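Local atomic coordinates of kynurenine formamidase (Bacillus anthracis, PDB entry 4CO9), a protein that catalyses the zinc-dependent hydrolysis of N-formyl-L-kynurenine to L-kynurenine and formate, the second step of the kynurenine pathway of tryptophan degradation. Residues His164-Lys168 and His169-Ile173; Ile145-Val149 and Pro150-Pro154; Pro127-Arg130 and Ala131-Pro135; Val177-Asp180 and His181-Asp184. All blocks are in the same frame, centred on the assembly; numbering follows the deposited sequence. Where two conformers were deposited one is given.

In the fold
From the N terminus, the four contacts follow in series, and none nests in or crosses another. Contact 3 leads from strand 128-129 into helix 133-140. Contact 2 curls the loop that leaves strand 144-147, and its Val152 O meets Leu129 N of contact 3 in a probable hydrogen bond. Contact 1 closes helix 161-168 and leads into strand 172-175, beside strand 144-147 in the mixed sheet, with a probable hydrogen bond from Ile145 N to His172 O; His169 packs on Ala134 and Pro135, and Ile171 on Ala134. Contact 4 bends the loop between strands 172-175 and 185-190; Val177 N probably hydrogen-bonds to Val147 O of contact 2, whereas contact 3 is about 11 Å away at nearest atoms.

Contact 1 of 4, residues His164-Lys168 and His169-Ile173; sequences HQLFK and HSIHI
The Phe167 ring carries the backbone oxygen of Ile171 over the centre of one face and turns its edge to the His172 ring, a T-shaped pair with centroids 4.8 Å apart and planes at 58°. Phe167 CE1 touches the imidazole face toward its rim; Ser170 O lies at the imidazole edge, in plane, and His172 ND1 is hydrogen-bonded to Tyr78 OH. This is the Schellman end of helix 161-168, where the chain passes into strand 172-175 of a beta-alpha-beta unit. Ser170, with positive phi, is its C-prime residue: Ile171 N binds Leu166 O at 2.9 Å and Ser170 N binds Phe167 O at 3.0 Å. Leu166 O also accepts from His169 N, from the opposite face of its plane. On the buried side, the Leu166 methyls take different partners: CD2 rests on Ile171 CD1 and CD1 meets Ile173 CG1, the latter side chains crossing at about a right angle. Ile173 CD1 also meets Phe167 CD2, at 3.8 Å, near zinc ligand His163. With CG anti to its carbonyl carbon (chi1 -70°), His169 lies alongside Gln165; its ND1 donates in the ring plane to Gln165 O, 2.8 Å away and nearly straight at 167°.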
loop_
_atom_site.group_PDB
_atom_site.type_symbol
_atom_site.label_atom_id
_atom_site.label_comp_id
_atom_site.label_asym_id
_atom_site.label_seq_id
_atom_site.Cartn_x
_atom_site.Cartn_y
_atom_site.Cartn_z
ATOM N N HIS C 164 9.979 -8.840 -19.540
ATOM C CA HIS C 164 10.026 -7.989 -20.720
ATOM C C HIS C 164 8.794 -8.159 -21.605
ATOM O O HIS C 164 8.196 -7.173 -22.027
ATOM C CB HIS C 164 11.303 -8.256 -21.538
ATOM C CG HIS C 164 12.513 -7.568 -21.002
ATOM N ND1 HIS C 164 13.394 -8.179 -20.138
ATOM C CD2 HIS C 164 12.984 -6.317 -21.200
ATOM C CE1 HIS C 164 14.360 -7.332 -19.836
ATOM N NE2 HIS C 164 14.140 -6.198 -20.472
ATOM N N GLN C 165 8.427 -9.404 -21.896
ATOM C CA GLN C 165 7.317 -9.652 -22.801
ATOM C C GLN C 165 5.993 -9.215 -22.191
ATOM O O GLN C 165 5.142 -8.656 -22.889
ATOM C CB GLN C 165 7.277 -11.114 -23.240
ATOM C CG GLN C 165 8.361 -11.465 -24.250
ATOM C CD GLN C 165 8.315 -10.561 -25.472
ATOM O OE1 GLN C 165 7.289 -10.461 -26.142
ATOM N NE2 GLN C 165 9.418 -9.878 -25.750
ATOM N N LEU C 166 5.825 -9.454 -20.892
ATOM C CA LEU C 166 4.602 -9.045 -20.217
ATOM C C LEU C 166 4.404 -7.548 -20.339
ATOM O O LEU C 166 3.369 -7.092 -20.840
ATOM C CB LEU C 166 4.605 -9.478 -18.745
ATOM C CG LEU C 166 4.411 -10.973 -18.518
ATOM C CD1 LEU C 166 4.724 -11.353 -17.074
ATOM C CD2 LEU C 166 3.006 -11.408 -18.892
ATOM N N PHE C 167 5.403 -6.772 -19.946
ATOM C CA PHE C 167 5.254 -5.327 -20.034
ATOM C C PHE C 167 5.180 -4.826 -21.496
ATOM O O PHE C 167 4.480 -3.849 -21.768
ATOM C CB PHE C 167 6.234 -4.550 -19.127
ATOM C CG PHE C 167 5.649 -4.195 -17.756
ATOM C CD1 PHE C 167 4.767 -3.139 -17.614
ATOM C CD2 PHE C 167 5.981 -4.923 -16.617
ATOM C CE1 PHE C 167 4.243 -2.802 -16.370
ATOM C CE2 PHE C 167 5.462 -4.587 -15.366
ATOM C CZ PHE C 167 4.595 -3.526 -15.247
ATOM N N LYS C 168 5.828 -5.519 -22.432
ATOM C CA LYS C 168 5.696 -5.190 -23.865
ATOM C C LYS C 168 4.238 -5.276 -24.312
ATOM O O LYS C 168 3.841 -4.608 -25.264
ATOM C CB LYS C 168 6.532 -6.155 -24.696
ATOM C CG LYS C 168 6.880 -5.707 -26.110
ATOM C CD LYS C 168 7.586 -6.825 -26.884
ATOM C CE LYS C 168 8.792 -6.330 -27.673
ATOM N NZ LYS C 168 8.442 -5.287 -28.657
ATOM N N HIS C 169 3.465 -6.136 -23.653
ATOM C CA HIS C 169 2.053 -6.336 -23.975
ATOM C C HIS C 169 1.114 -5.688 -22.964
ATOM O O HIS C 169 -0.041 -6.074 -22.858
ATOM C CB HIS C 169 1.757 -7.824 -24.086
ATOM C CG HIS C 169 2.375 -8.463 -25.288
ATOM N ND1 HIS C 169 3.667 -8.939 -25.292
ATOM C CD2 HIS C 169 1.880 -8.693 -26.528
ATOM C CE1 HIS C 169 3.942 -9.443 -26.480
ATOM N NE2 HIS C 169 2.875 -9.305 -27.251
ATOM N N SER C 170 1.633 -4.707 -22.233
ATOM C CA SER C 170 0.870 -3.921 -21.279
ATOM C C SER C 170 0.326 -4.733 -20.104
ATOM O O SER C 170 -0.664 -4.345 -19.507
ATOM C CB SER C 170 -0.260 -3.161 -21.993
ATOM O OG SER C 170 0.293 -2.161 -22.821
ATOM N N ILE C 171 0.997 -5.837 -19.776
ATOM C CA ILE C 171 0.605 -6.672 -18.653
ATOM C C ILE C 171 1.523 -6.386 -17.471
ATOM O O ILE C 171 2.727 -6.580 -17.542
ATOM C CB ILE C 171 0.693 -8.165 -18.965
ATOM C CG1 ILE C 171 -0.158 -8.490 -20.189
ATOM C CG2 ILE C 171 0.251 -8.980 -17.756
ATOM C CD1 ILE C 171 0.024 -9.899 -20.701
ATOM N N HIS C 172 0.909 -5.939 -16.385
ATOM C CA HIS C 172 1.609 -5.571 -15.174
ATOM C C HIS C 172 1.836 -6.801 -14.311
ATOM O O HIS C 172 1.215 -7.823 -14.527
ATOM C CB HIS C 172 0.807 -4.513 -14.459
ATOM C CG HIS C 172 0.686 -3.245 -15.242
ATOM N ND1 HIS C 172 1.144 -2.038 -14.770
ATOM C CD2 HIS C 172 0.191 -3.002 -16.476
ATOM C CE1 HIS C 172 0.912 -1.098 -15.670
ATOM N NE2 HIS C 172 0.341 -1.658 -16.715
ATOM N N ILE C 173 2.742 -6.684 -13.346
ATOM C CA ILE C 173 3.272 -7.838 -12.620
ATOM C C ILE C 173 3.153 -7.672 -11.116
ATOM O O ILE C 173 3.605 -6.671 -10.555
ATOM C CB ILE C 173 4.760 -8.069 -12.971
ATOM C CG1 ILE C 173 4.895 -8.405 -14.459
ATOM C CG2 ILE C 173 5.354 -9.197 -12.119
ATOM C CD1 ILE C 173 6.319 -8.382 -14.971
#

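Contact 2 of 4, residues Ile145-Val149 and Pro150-Pro154; sequences IGVDV and PSVDP
Val147 and Val152 meet through one methyl each, CG2 of the first against CG1 of the second at 4.1 Å, their side chains crossing at about a right angle. In Val147 the methyl that touches is the one lodged between the backbone N and the carbonyl carbon (chi1 -66°), and it also approaches Ser151 O at 3.9 Å. Val149 adopts the same rotamer, and its CG2 reaches that oxygen too, closer at 3.5 Å, so two valine methyls border one carbonyl. At the bend Val149 CB lies 3.3 Å from Pro150 CD, a closeness that comes largely with the trans peptide bond before a proline. Ser151 turns OG opposite its own backbone N (chi1 -168°), which places it to accept from Asp153 N at 3.1 Å with an N-H...O angle of 160°, an ST turn. No hydrogen bond links the two segments, and the contact across the bend is apolar. Asp153 OD2 in turn bonds ND1 of His163, making it a second-shell residue of the metal ligand. The loop after strand 144-147 borders the binuclear zinc site, with the Ser151 side chain about 4 Å, at nearest atoms, from a zinc ion and from the side chain of Trp22, which binds substrate.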
loop_
_atom_site.group_PDB
_atom_site.type_symbol
_atom_site.label_atom_id
_atom_site.label_comp_id
_atom_site.label_asym_id
_atom_site.label_seq_id
_atom_site.Cartn_x
_atom_site.Cartn_y
_atom_site.Cartn_z
ATOM N N ILE C 145 -0.984 -9.739 -14.197
ATOM C CA ILE C 145 -0.741 -11.119 -13.842
ATOM C C ILE C 145 -0.075 -11.138 -12.475
ATOM O O ILE C 145 0.852 -10.354 -12.201
ATOM C CB ILE C 145 0.100 -11.847 -14.923
ATOM C CG1 ILE C 145 0.103 -13.353 -14.700
ATOM C CG2 ILE C 145 1.544 -11.364 -14.960
ATOM C CD1 ILE C 145 -1.133 -14.035 -15.210
ATOM N N GLY C 146 -0.576 -12.021 -11.610
ATOM C CA GLY C 146 -0.016 -12.201 -10.279
ATOM C C GLY C 146 0.383 -13.642 -10.074
ATOM O O GLY C 146 -0.300 -14.543 -10.570
ATOM N N VAL C 147 1.489 -13.855 -9.370
ATOM C CA VAL C 147 1.969 -15.184 -9.039
ATOM C C VAL C 147 2.285 -15.324 -7.548
ATOM O O VAL C 147 2.661 -14.343 -6.890
ATOM C CB VAL C 147 3.211 -15.573 -9.876
ATOM C CG1 VAL C 147 2.830 -15.689 -11.338
ATOM C CG2 VAL C 147 4.347 -14.578 -9.695
ATOM N N ASP C 148 2.139 -16.540 -7.023
ATOM C CA ASP C 148 2.423 -16.803 -5.609
ATOM C C ASP C 148 3.868 -17.224 -5.360
ATOM O O ASP C 148 4.147 -17.983 -4.431
ATOM C CB ASP C 148 1.443 -17.835 -5.038
ATOM C CG ASP C 148 1.518 -19.180 -5.737
ATOM O OD1 ASP C 148 2.201 -19.291 -6.777
ATOM O OD2 ASP C 148 0.857 -20.129 -5.256
ATOM N N VAL C 149 4.779 -16.714 -6.185
ATOM C CA VAL C 149 6.217 -16.930 -6.054
ATOM C C VAL C 149 6.939 -15.595 -6.331
ATOM O O VAL C 149 6.309 -14.633 -6.761
ATOM C CB VAL C 149 6.718 -18.029 -7.014
ATOM C CG1 VAL C 149 6.317 -19.398 -6.496
ATOM C CG2 VAL C 149 6.167 -17.809 -8.416
ATOM N N PRO C 150 8.251 -15.511 -6.048
ATOM C CA PRO C 150 8.926 -14.193 -6.116
ATOM C C PRO C 150 9.171 -13.639 -7.503
ATOM O O PRO C 150 9.515 -12.466 -7.626
ATOM C CB PRO C 150 10.274 -14.450 -5.444
ATOM C CG PRO C 150 10.062 -15.648 -4.599
ATOM C CD PRO C 150 9.076 -16.500 -5.334
ATOM N N SER C 151 9.033 -14.466 -8.530
ATOM C CA SER C 151 9.339 -14.027 -9.873
ATOM C C SER C 151 8.460 -14.693 -10.928
ATOM O O SER C 151 7.927 -15.784 -10.711
ATOM C CB SER C 151 10.801 -14.297 -10.188
ATOM O OG SER C 151 11.179 -13.628 -11.386
ATOM N N VAL C 152 8.313 -14.007 -12.055
ATOM C CA VAL C 152 7.694 -14.593 -13.256
ATOM C C VAL C 152 8.736 -15.252 -14.173
ATOM O O VAL C 152 8.366 -15.942 -15.119
ATOM C CB VAL C 152 6.877 -13.561 -14.061
ATOM C CG1 VAL C 152 5.719 -13.037 -13.223
ATOM C CG2 VAL C 152 7.754 -12.422 -14.567
ATOM N N ASP C 153 10.023 -15.031 -13.898
ATOM C CA ASP C 153 11.117 -15.668 -14.637
ATOM C C ASP C 153 11.900 -16.594 -13.717
ATOM O O ASP C 153 11.802 -16.485 -12.476
ATOM C CB ASP C 153 12.067 -14.616 -15.194
ATOM C CG ASP C 153 11.566 -14.004 -16.476
ATOM O OD1 ASP C 153 11.406 -14.745 -17.465
ATOM O OD2 ASP C 153 11.336 -12.781 -16.499
ATOM N N PRO C 154 12.694 -17.511 -14.303
ATOM C CA PRO C 154 13.491 -18.382 -13.444
ATOM C C PRO C 154 14.418 -17.556 -12.557
ATOM O O PRO C 154 14.889 -16.492 -12.968
ATOM C CB PRO C 154 14.293 -19.236 -14.438
ATOM C CG PRO C 154 13.491 -19.205 -15.698
ATOM C CD PRO C 154 12.880 -17.831 -15.726
#

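Contact 3 of 4, residues Pro127-Arg130 and Ala131-Pro135; sequences PHLR and ADIAP
Arg130 O receives Ile133 N at 3.0 Å, the bond that closes a type I beta turn from Arg130 to Ile133 and carries the chain into helix 133-140. The N-H...O angle is 161°. Ile133 is drawn in closely around the same oxygen: its CG2, set between the backbone N and the carbonyl carbon, lies 3.1 Å from Arg130 O. The other branch extends anti to the backbone N (chi1 -154°), and its CD1 reaches Leu129 CB at 4.3 Å. Leu129 and Ile133 are both buried, and they form the apolar side of the turn.

The polar side is looser and wet. The opposite charges of Arg130 and Asp132 probably attract each other but form no salt bridge: Arg130 NE is 4.5 Å from Asp132 OD1, which lies well out of the guanidinium plane. Two waters at the guanidinium edge span the gap instead. One accepts from NH2 and donates to Asp132 OD2 at 2.7 Å, while the other accepts from NE and donates only weakly to OD2. Arg130 also makes a salt bridge to Glu97 and a hydrogen bond to Ser92, and Asp132 OD1 bonds the backbone N of Lys95. The turn sits among strand 92-93, which pairs with strand 128-129, helix 95-98, where Leu98 touches Ile133, and helix 161-168, where Leu166 packs on Ile133 and Gln165 on Ala131.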
loop_
_atom_site.group_PDB
_atom_site.type_symbol
_atom_site.label_atom_id
_atom_site.label_comp_id
_atom_site.label_asym_id
_atom_site.label_seq_id
_atom_site.Cartn_x
_atom_site.Cartn_y
_atom_site.Cartn_z
ATOM N N PRO C 127 8.263 -22.346 -10.521
ATOM C CA PRO C 127 7.705 -22.396 -11.861
ATOM C C PRO C 127 7.729 -21.007 -12.455
ATOM O O PRO C 127 7.316 -20.062 -11.797
ATOM C CB PRO C 127 6.259 -22.854 -11.634
ATOM C CG PRO C 127 6.216 -23.356 -10.236
ATOM C CD PRO C 127 7.216 -22.518 -9.507
ATOM N N HIS C 128 8.208 -20.877 -13.684
ATOM C CA HIS C 128 8.247 -19.576 -14.339
ATOM C C HIS C 128 7.141 -19.499 -15.384
ATOM O O HIS C 128 6.516 -20.506 -15.699
ATOM C CB HIS C 128 9.610 -19.337 -14.973
ATOM C CG HIS C 128 9.987 -20.364 -15.994
ATOM N ND1 HIS C 128 10.544 -21.577 -15.654
ATOM C CD2 HIS C 128 9.889 -20.356 -17.343
ATOM C CE1 HIS C 128 10.789 -22.268 -16.754
ATOM N NE2 HIS C 128 10.391 -21.555 -17.791
ATOM N N LEU C 129 6.918 -18.302 -15.907
ATOM C CA LEU C 129 6.003 -18.074 -17.010
ATOM C C LEU C 129 6.797 -18.012 -18.310
ATOM O O LEU C 129 7.851 -17.381 -18.371
ATOM C CB LEU C 129 5.255 -16.755 -16.822
ATOM C CG LEU C 129 4.628 -16.541 -15.444
ATOM C CD1 LEU C 129 3.797 -15.273 -15.463
ATOM C CD2 LEU C 129 3.781 -17.739 -15.025
ATOM N N ARG C 130 6.309 -18.685 -19.339
ATOM C CA ARG C 130 6.978 -18.663 -20.633
ATOM C C ARG C 130 6.528 -17.443 -21.415
ATOM O O ARG C 130 5.399 -16.985 -21.260
ATOM C CB ARG C 130 6.694 -19.962 -21.391
ATOM C CG ARG C 130 7.176 -21.203 -20.654
ATOM C CD ARG C 130 7.322 -22.395 -21.579
ATOM N NE ARG C 130 6.054 -22.746 -22.211
ATOM C CZ ARG C 130 5.086 -23.448 -21.629
ATOM N NH1 ARG C 130 5.211 -23.893 -20.385
ATOM N NH2 ARG C 130 3.970 -23.703 -22.303
ATOM N N ALA C 131 7.399 -16.935 -22.282
ATOM C CA ALA C 131 7.138 -15.690 -23.016
ATOM C C ALA C 131 5.837 -15.680 -23.822
ATOM O O ALA C 131 5.165 -14.650 -23.912
ATOM C CB ALA C 131 8.304 -15.356 -23.935
ATOM N N ASP C 132 5.468 -16.819 -24.392
ATOM C CA ASP C 132 4.246 -16.883 -25.213
ATOM C C ASP C 132 2.949 -16.656 -24.421
ATOM O O ASP C 132 1.866 -16.564 -25.002
ATOM C CB ASP C 132 4.186 -18.190 -26.025
ATOM C CG ASP C 132 3.891 -19.435 -25.180
ATOM O OD1 ASP C 132 3.621 -19.354 -23.963
ATOM O OD2 ASP C 132 3.905 -20.535 -25.772
ATOM N N ILE C 133 3.055 -16.604 -23.097
ATOM C CA ILE C 133 1.916 -16.269 -22.266
ATOM C C ILE C 133 1.435 -14.831 -22.526
ATOM O O ILE C 133 0.246 -14.547 -22.409
ATOM C CB ILE C 133 2.268 -16.475 -20.774
ATOM C CG1 ILE C 133 1.023 -16.760 -19.953
ATOM C CG2 ILE C 133 2.999 -15.260 -20.209
ATOM C CD1 ILE C 133 1.336 -17.128 -18.521
ATOM N N ALA C 134 2.354 -13.938 -22.897
ATOM C CA ALA C 134 2.058 -12.508 -22.971
ATOM C C ALA C 134 1.133 -12.078 -24.118
ATOM O O ALA C 134 0.138 -11.395 -23.870
ATOM C CB ALA C 134 3.344 -11.694 -22.986
ATOM N N PRO C 135 1.440 -12.467 -25.371
ATOM C CA PRO C 135 0.461 -12.178 -26.435
ATOM C C PRO C 135 -0.893 -12.839 -26.185
ATOM O O PRO C 135 -1.930 -12.241 -26.456
ATOM C CB PRO C 135 1.104 -12.767 -27.702
ATOM C CG PRO C 135 2.522 -13.069 -27.347
ATOM C CD PRO C 135 2.584 -13.253 -25.862
HETATM O O HOH W 1 2.753 -22.723 -24.734
HETATM O O HOH W 2 6.144 -21.504 -24.963
#

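Contact 4 of 4, residues Val177-Asp180 and His181-Asp184; sequences VVLD and HVAD
His181 CE1 comes to 3.2 Å from Val178 O and to 3.8 Å from Val178 CG1, so that one ring carbon meets both the carbonyl and a methyl of the same residue. The two side chains cross at about a right angle, and Val178 O approaches the ring obliquely. Next to this pair, Leu179 CD2 meets Val182 CG2 at 4.0 Å. That methyl also sits 3.4 Å from Leu179 O, because it lies between the backbone N and the carbonyl carbon of its own residue. Val182 CG1 meanwhile lies over one face of the His181 ring, toward its rim, 3.6 Å above the plane.

A type I beta turn from Leu179 to Val182 sets up these contacts. Its closing bond runs from Val182 N to Leu179 O, 3.2 Å long and fairly straight at 165°. His181 has CG between its backbone N and carbonyl carbon (chi1 63°), which folds the ring back toward Val178.

Farther out, His181 NE2 is hydrogen-bonded to Asp10 O, which helps to fix the ring's rotation, and Asp180 OD1 to Ser114 OG. The turn lies in the loop between strands 172-175 and 185-190 of the mixed sheet, with Val182 packing on Ile9 and Ile84. Arg112 reaches Leu179 O, Val182 O and, through a salt bridge, Asp184, joining this loop to strand 108-112.

The two carbonyls are treated differently: Leu179 O serves both the turn and an arginine, whose positive charge probably polarises it, whereas Val178 O is buried with no hydrogen-bonding partner in the model and faces the ring carbon CE1 of His181.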
loop_
_atom_site.group_PDB
_atom_site.type_symbol
_atom_site.label_atom_id
_atom_site.label_comp_id
_atom_site.label_asym_id
_atom_site.label_seq_id
_atom_site.Cartn_x
_atom_site.Cartn_y
_atom_site.Cartn_z
ATOM N N VAL C 177 2.051 -13.118 -3.980
ATOM C CA VAL C 177 0.734 -13.214 -3.350
ATOM C C VAL C 177 0.627 -14.555 -2.613
ATOM O O VAL C 177 1.372 -15.478 -2.912
ATOM C CB VAL C 177 -0.453 -13.023 -4.321
ATOM C CG1 VAL C 177 -0.556 -11.570 -4.759
ATOM C CG2 VAL C 177 -0.375 -13.957 -5.524
ATOM N N VAL C 178 -0.269 -14.610 -1.639
ATOM C CA VAL C 178 -0.501 -15.796 -0.818
ATOM C C VAL C 178 -1.895 -16.308 -1.128
ATOM O O VAL C 178 -2.882 -15.635 -0.834
ATOM C CB VAL C 178 -0.437 -15.438 0.667
ATOM C CG1 VAL C 178 -0.609 -16.681 1.530
ATOM C CG2 VAL C 178 0.871 -14.730 0.977
ATOM N N LEU C 179 -1.973 -17.482 -1.750
ATOM C CA LEU C 179 -3.235 -17.962 -2.287
ATOM C C LEU C 179 -3.681 -19.339 -1.785
ATOM O O LEU C 179 -4.719 -19.823 -2.208
ATOM C CB LEU C 179 -3.155 -17.993 -3.823
ATOM C CG LEU C 179 -2.878 -16.683 -4.554
ATOM C CD1 LEU C 179 -2.776 -16.947 -6.049
ATOM C CD2 LEU C 179 -3.938 -15.632 -4.261
ATOM N N ASP C 180 -2.938 -19.972 -0.889
ATOM C CA ASP C 180 -3.323 -21.331 -0.471
ATOM C C ASP C 180 -4.604 -21.365 0.384
ATOM O O ASP C 180 -5.283 -22.378 0.415
ATOM C CB ASP C 180 -2.155 -22.079 0.174
ATOM C CG ASP C 180 -1.285 -22.811 -0.859
ATOM O OD1 ASP C 180 -1.290 -22.444 -2.067
ATOM O OD2 ASP C 180 -0.597 -23.771 -0.456
ATOM N N HIS C 181 -4.972 -20.230 0.976
ATOM C CA HIS C 181 -6.166 -20.131 1.799
ATOM C C HIS C 181 -7.390 -19.598 1.041
ATOM O O HIS C 181 -8.415 -19.358 1.643
ATOM C CB HIS C 181 -5.904 -19.274 3.039
ATOM C CG HIS C 181 -5.556 -17.847 2.734
ATOM N ND1 HIS C 181 -4.337 -17.473 2.210
ATOM C CD2 HIS C 181 -6.266 -16.703 2.884
ATOM C CE1 HIS C 181 -4.317 -16.167 2.030
ATOM N NE2 HIS C 181 -5.472 -15.672 2.440
ATOM N N VAL C 182 -7.287 -19.418 -0.272
ATOM C CA VAL C 182 -8.408 -18.918 -1.052
ATOM C C VAL C 182 -8.752 -19.856 -2.203
ATOM O O VAL C 182 -7.887 -20.480 -2.820
ATOM C CB VAL C 182 -8.165 -17.479 -1.581
ATOM C CG1 VAL C 182 -7.741 -16.564 -0.446
ATOM C CG2 VAL C 182 -7.141 -17.460 -2.695
ATOM N N ALA C 183 -10.038 -19.925 -2.497
ATOM C CA ALA C 183 -10.537 -20.802 -3.538
ATOM C C ALA C 183 -10.388 -20.147 -4.896
ATOM O O ALA C 183 -10.327 -18.907 -5.010
ATOM C CB ALA C 183 -12.001 -21.130 -3.269
ATOM N N ASP C 184 -10.365 -20.978 -5.937
ATOM C CA ASP C 184 -10.408 -20.485 -7.304
ATOM C C ASP C 184 -11.681 -19.702 -7.532
ATOM O O ASP C 184 -12.696 -19.950 -6.881
ATOM C CB ASP C 184 -10.377 -21.639 -8.307
ATOM C CG ASP C 184 -9.066 -22.381 -8.319
ATOM O OD1 ASP C 184 -8.038 -21.846 -7.860
ATOM O OD2 ASP C 184 -9.046 -23.504 -8.857
#